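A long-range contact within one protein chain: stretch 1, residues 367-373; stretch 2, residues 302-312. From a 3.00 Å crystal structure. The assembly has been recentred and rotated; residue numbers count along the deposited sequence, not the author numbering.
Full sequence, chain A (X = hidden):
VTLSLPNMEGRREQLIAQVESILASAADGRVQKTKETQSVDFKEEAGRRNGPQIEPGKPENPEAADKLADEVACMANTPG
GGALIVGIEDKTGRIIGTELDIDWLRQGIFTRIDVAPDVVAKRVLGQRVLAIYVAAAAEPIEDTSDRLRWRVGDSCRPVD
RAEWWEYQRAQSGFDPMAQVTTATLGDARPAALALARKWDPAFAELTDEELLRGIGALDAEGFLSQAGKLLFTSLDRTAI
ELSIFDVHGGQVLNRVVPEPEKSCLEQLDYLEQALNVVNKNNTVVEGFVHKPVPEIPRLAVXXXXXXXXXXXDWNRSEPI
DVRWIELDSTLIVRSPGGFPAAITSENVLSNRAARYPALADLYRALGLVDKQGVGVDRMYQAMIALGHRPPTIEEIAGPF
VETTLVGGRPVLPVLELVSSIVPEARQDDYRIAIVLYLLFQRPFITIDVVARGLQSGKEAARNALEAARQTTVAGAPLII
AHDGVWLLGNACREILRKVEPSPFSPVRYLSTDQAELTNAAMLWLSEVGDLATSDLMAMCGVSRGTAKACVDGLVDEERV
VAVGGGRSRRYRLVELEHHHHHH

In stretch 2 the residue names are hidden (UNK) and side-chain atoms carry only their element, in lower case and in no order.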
# COMPACT_ATOMS: atom_id res chain seq x y z
N GLY A 367 -7.22 -6.29 10.18
CA GLY A 367 -8.08 -5.88 9.09
C GLY A 367 -8.49 -4.43 9.25
O GLY A 367 -9.65 -4.09 9.00
N LEU A 368 -7.56 -3.58 9.65
CA LEU A 368 -7.87 -2.18 9.84
C LEU A 368 -7.23 -1.26 8.81
O LEU A 368 -7.52 -0.06 8.78
CB LEU A 368 -7.45 -1.76 11.24
CG LEU A 368 -8.36 -2.13 12.42
CD1 LEU A 368 -8.99 -3.49 12.26
CD2 LEU A 368 -7.49 -2.10 13.66
N VAL A 369 -6.37 -1.81 7.97
CA VAL A 369 -5.70 -1.03 6.93
C VAL A 369 -5.54 -1.84 5.66
O VAL A 369 -5.55 -3.07 5.70
CB VAL A 369 -4.30 -0.58 7.38
CG1 VAL A 369 -3.76 0.48 6.43
CG2 VAL A 369 -4.36 -0.05 8.79
N ASP A 370 -5.39 -1.16 4.52
CA ASP A 370 -5.21 -1.81 3.22
C ASP A 370 -3.73 -2.14 3.05
O ASP A 370 -2.92 -1.78 3.90
CB ASP A 370 -5.63 -0.86 2.10
CG ASP A 370 -7.13 -0.81 1.91
OD1 ASP A 370 -7.63 0.24 1.45
OD2 ASP A 370 -7.82 -1.82 2.20
N LYS A 371 -3.38 -2.80 1.95
CA LYS A 371 -1.98 -3.15 1.69
C LYS A 371 -1.05 -2.03 2.14
O LYS A 371 -0.26 -2.23 3.05
CB LYS A 371 -1.74 -3.43 0.20
CG LYS A 371 -1.91 -4.89 -0.21
CD LYS A 371 -0.97 -5.23 -1.38
CE LYS A 371 -1.17 -4.28 -2.57
NZ LYS A 371 -0.11 -4.43 -3.60
N GLN A 372 -1.12 -0.87 1.49
CA GLN A 372 -0.28 0.25 1.90
C GLN A 372 -0.53 1.46 1.04
O GLN A 372 -1.21 2.41 1.46
CB GLN A 372 1.21 -0.12 1.84
CG GLN A 372 2.19 1.03 2.21
CD GLN A 372 2.17 1.46 3.69
OE1 GLN A 372 2.50 0.68 4.58
NE2 GLN A 372 1.78 2.72 3.93
N GLY A 373 0.04 1.45 -0.15
CA GLY A 373 -0.14 2.56 -1.05
C GLY A 373 -1.62 2.77 -1.27
O GLY A 373 -2.09 3.90 -1.46
N UNK A 302 -10.26 8.67 8.41
CA UNK A 302 -9.74 7.47 9.04
C UNK A 302 -8.42 7.05 8.39
O UNK A 302 -7.52 6.55 9.07
c UNK A 302 -10.79 6.35 8.93
n UNK A 302 -12.12 3.92 8.21
n UNK A 302 -13.79 5.49 8.46
c UNK A 302 -13.16 4.59 7.71
c UNK A 302 -11.58 4.08 9.57
c UNK A 302 -10.42 5.05 9.62
n UNK A 302 -13.57 4.37 6.46
N UNK A 303 -8.28 7.26 7.09
CA UNK A 303 -7.04 6.87 6.44
C UNK A 303 -5.88 7.67 7.01
O UNK A 303 -4.83 7.12 7.31
c UNK A 303 -6.55 4.70 4.14
c UNK A 303 -6.19 6.20 4.11
c UNK A 303 -7.14 7.08 4.92
o UNK A 303 -7.68 4.34 3.72
o UNK A 303 -5.70 3.88 4.56
N UNK A 304 -6.09 8.98 7.16
CA UNK A 304 -5.08 9.89 7.71
C UNK A 304 -4.75 9.54 9.16
O UNK A 304 -3.62 9.69 9.61
c UNK A 304 -5.59 11.33 7.64
N UNK A 305 -5.77 9.07 9.88
CA UNK A 305 -5.66 8.69 11.28
C UNK A 305 -4.81 7.44 11.45
O UNK A 305 -3.79 7.46 12.13
se UNK A 305 -7.47 10.78 13.45
c UNK A 305 -7.94 9.61 11.98
c UNK A 305 -8.75 10.12 14.76
c UNK A 305 -7.04 8.40 11.86
N UNK A 306 -5.25 6.35 10.84
CA UNK A 306 -4.50 5.11 10.94
C UNK A 306 -3.08 5.33 10.46
O UNK A 306 -2.14 4.77 11.02
c UNK A 306 -5.15 4.03 10.09
c UNK A 306 -7.17 2.72 9.58
c UNK A 306 -6.43 2.99 11.95
c UNK A 306 -6.53 3.65 10.58
N UNK A 307 -2.92 6.15 9.44
CA UNK A 307 -1.61 6.38 8.90
C UNK A 307 -0.62 6.88 9.93
O UNK A 307 0.51 6.40 10.01
o UNK A 307 -1.29 5.53 6.15
n UNK A 307 -0.20 7.48 5.80
c UNK A 307 -1.04 6.70 6.49
c UNK A 307 -1.67 7.31 7.71
N UNK A 308 -1.05 7.86 10.72
CA UNK A 308 -0.19 8.41 11.77
C UNK A 308 -0.02 7.35 12.86
O UNK A 308 1.10 7.05 13.27
c UNK A 308 -0.83 9.66 12.34
N UNK A 309 -1.13 6.78 13.30
CA UNK A 309 -1.16 5.76 14.34
C UNK A 309 -0.21 4.60 14.06
O UNK A 309 0.17 3.86 14.97
c UNK A 309 -2.95 4.76 15.84
se UNK A 309 -2.96 6.23 17.05
c UNK A 309 -2.91 5.18 18.68
c UNK A 309 -2.58 5.23 14.47
N UNK A 310 0.17 4.44 12.80
CA UNK A 310 1.04 3.36 12.36
C UNK A 310 2.47 3.80 12.07
O UNK A 310 3.41 3.06 12.34
c UNK A 310 -1.49 1.25 10.27
c UNK A 310 1.48 1.76 10.47
c UNK A 310 -0.83 1.97 11.44
c UNK A 310 0.47 2.70 11.09
N UNK A 311 2.64 5.00 11.52
CA UNK A 311 3.98 5.47 11.18
C UNK A 311 4.53 6.52 12.13
O UNK A 311 5.57 7.11 11.87
c UNK A 311 3.64 4.94 8.74
n UNK A 311 2.35 4.48 8.59
n UNK A 311 3.56 3.35 7.23
c UNK A 311 4.00 5.99 9.75
c UNK A 311 2.33 3.52 7.68
c UNK A 311 4.40 4.22 7.89
N UNK A 312 3.81 6.76 13.22
CA UNK A 312 4.19 7.71 14.28
C UNK A 312 5.60 7.36 14.73
O UNK A 312 6.13 6.31 14.36
c UNK A 312 2.58 7.84 17.74
c UNK A 312 3.49 8.33 16.65
n UNK A 312 4.79 9.01 19.08
n UNK A 312 3.35 10.06 20.56
c UNK A 312 3.23 7.51 15.44
c UNK A 312 3.55 9.27 19.51
n UNK A 312 2.51 8.74 18.89

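Position 302 carries three carbons, a nitrogen, and then a carbon bearing two further nitrogens, and none of them touches stretch 1. This guanidinium chain is arginine; R302 lies exposed, where a charged group is easily solvated. Position 303 has three carbons, the last holding two oxygens. CA-to-CB points sideways, but the end comes nearer, and one carboxylate oxygen of 303 lies 4.3 Å from V369 CG1, a packing contact without a hydrogen bond. A carboxylate on a chain of this length is glutamate; in E303 that oxygen is OE2, and the chain is long enough to bring it to the valine.

Position 304 shows a single carbon, out of reach of stretch 1, hence alanine; A304 is buried, and its methyl group takes up little room. At 305 an unbranched chain runs through two carbons, a selenium and a last carbon: selenomethionine, M305, an apolar chain buried and out of reach of stretch 1.

Position 306 has four carbons forked at the second, and its CA-to-CB bond points toward stretch 1. One terminal carbon of 306 lies 2.9 Å from the backbone O of L368, a very tight approach, and 4.0 Å from V369 CG2. The fork identifies leucine, and the carbon is CD1 of L306, so one methyl meets both the backbone and a side chain of the loop.

Position 307 has two carbons, the second carrying one oxygen and one nitrogen; its end comes nearer to stretch 1 but stays just beyond contact distance. This is the amide of asparagine, and N307 is partly exposed, which suits a polar group. Position 308 again has one carbon: A308, another small, buried residue out of reach. Position 309 repeats the two carbons, selenium and carbon of selenomethionine; M309 does not touch the loop, and its flexible apolar chain suits a buried position.

Position 310 has four carbons forked at the first, with one arm two carbons long. Its CA-to-CB bond points toward stretch 1, and the end of the long arm of 310 lies 3.5 Å from V369 CG2. This is isoleucine; I310 CD1 offers the valine methyl an apolar partner. Position 311 has one carbon followed by a five-membered ring of three carbons and two nitrogens; one ring nitrogen of 311 lies 3.8 Å from Q372 NE2, close but not hydrogen-bonded. The ring is histidine's, and that nitrogen is NE2. H311 ND1 donates to the backbone O of N307 at 3.0 Å, tying the ring to its own helix. Position 312 has the same guanidinium pattern as R302; R312 leaves helical geometry and is out of reach of stretch 1, with NH2 hydrogen-bonded elsewhere in the structure.

The contact works by packing against a helix. The CA-to-CB bond of V369 points toward it, and its side chain packs against L306 and I310, four residues apart and therefore about one turn from each other. No hydrogen bond crosses between the stretches; the backbone O of L368 and the end of Q372 add contacts at L306 and H311.

Stretch 2 302-312: REAMLNAMIHR
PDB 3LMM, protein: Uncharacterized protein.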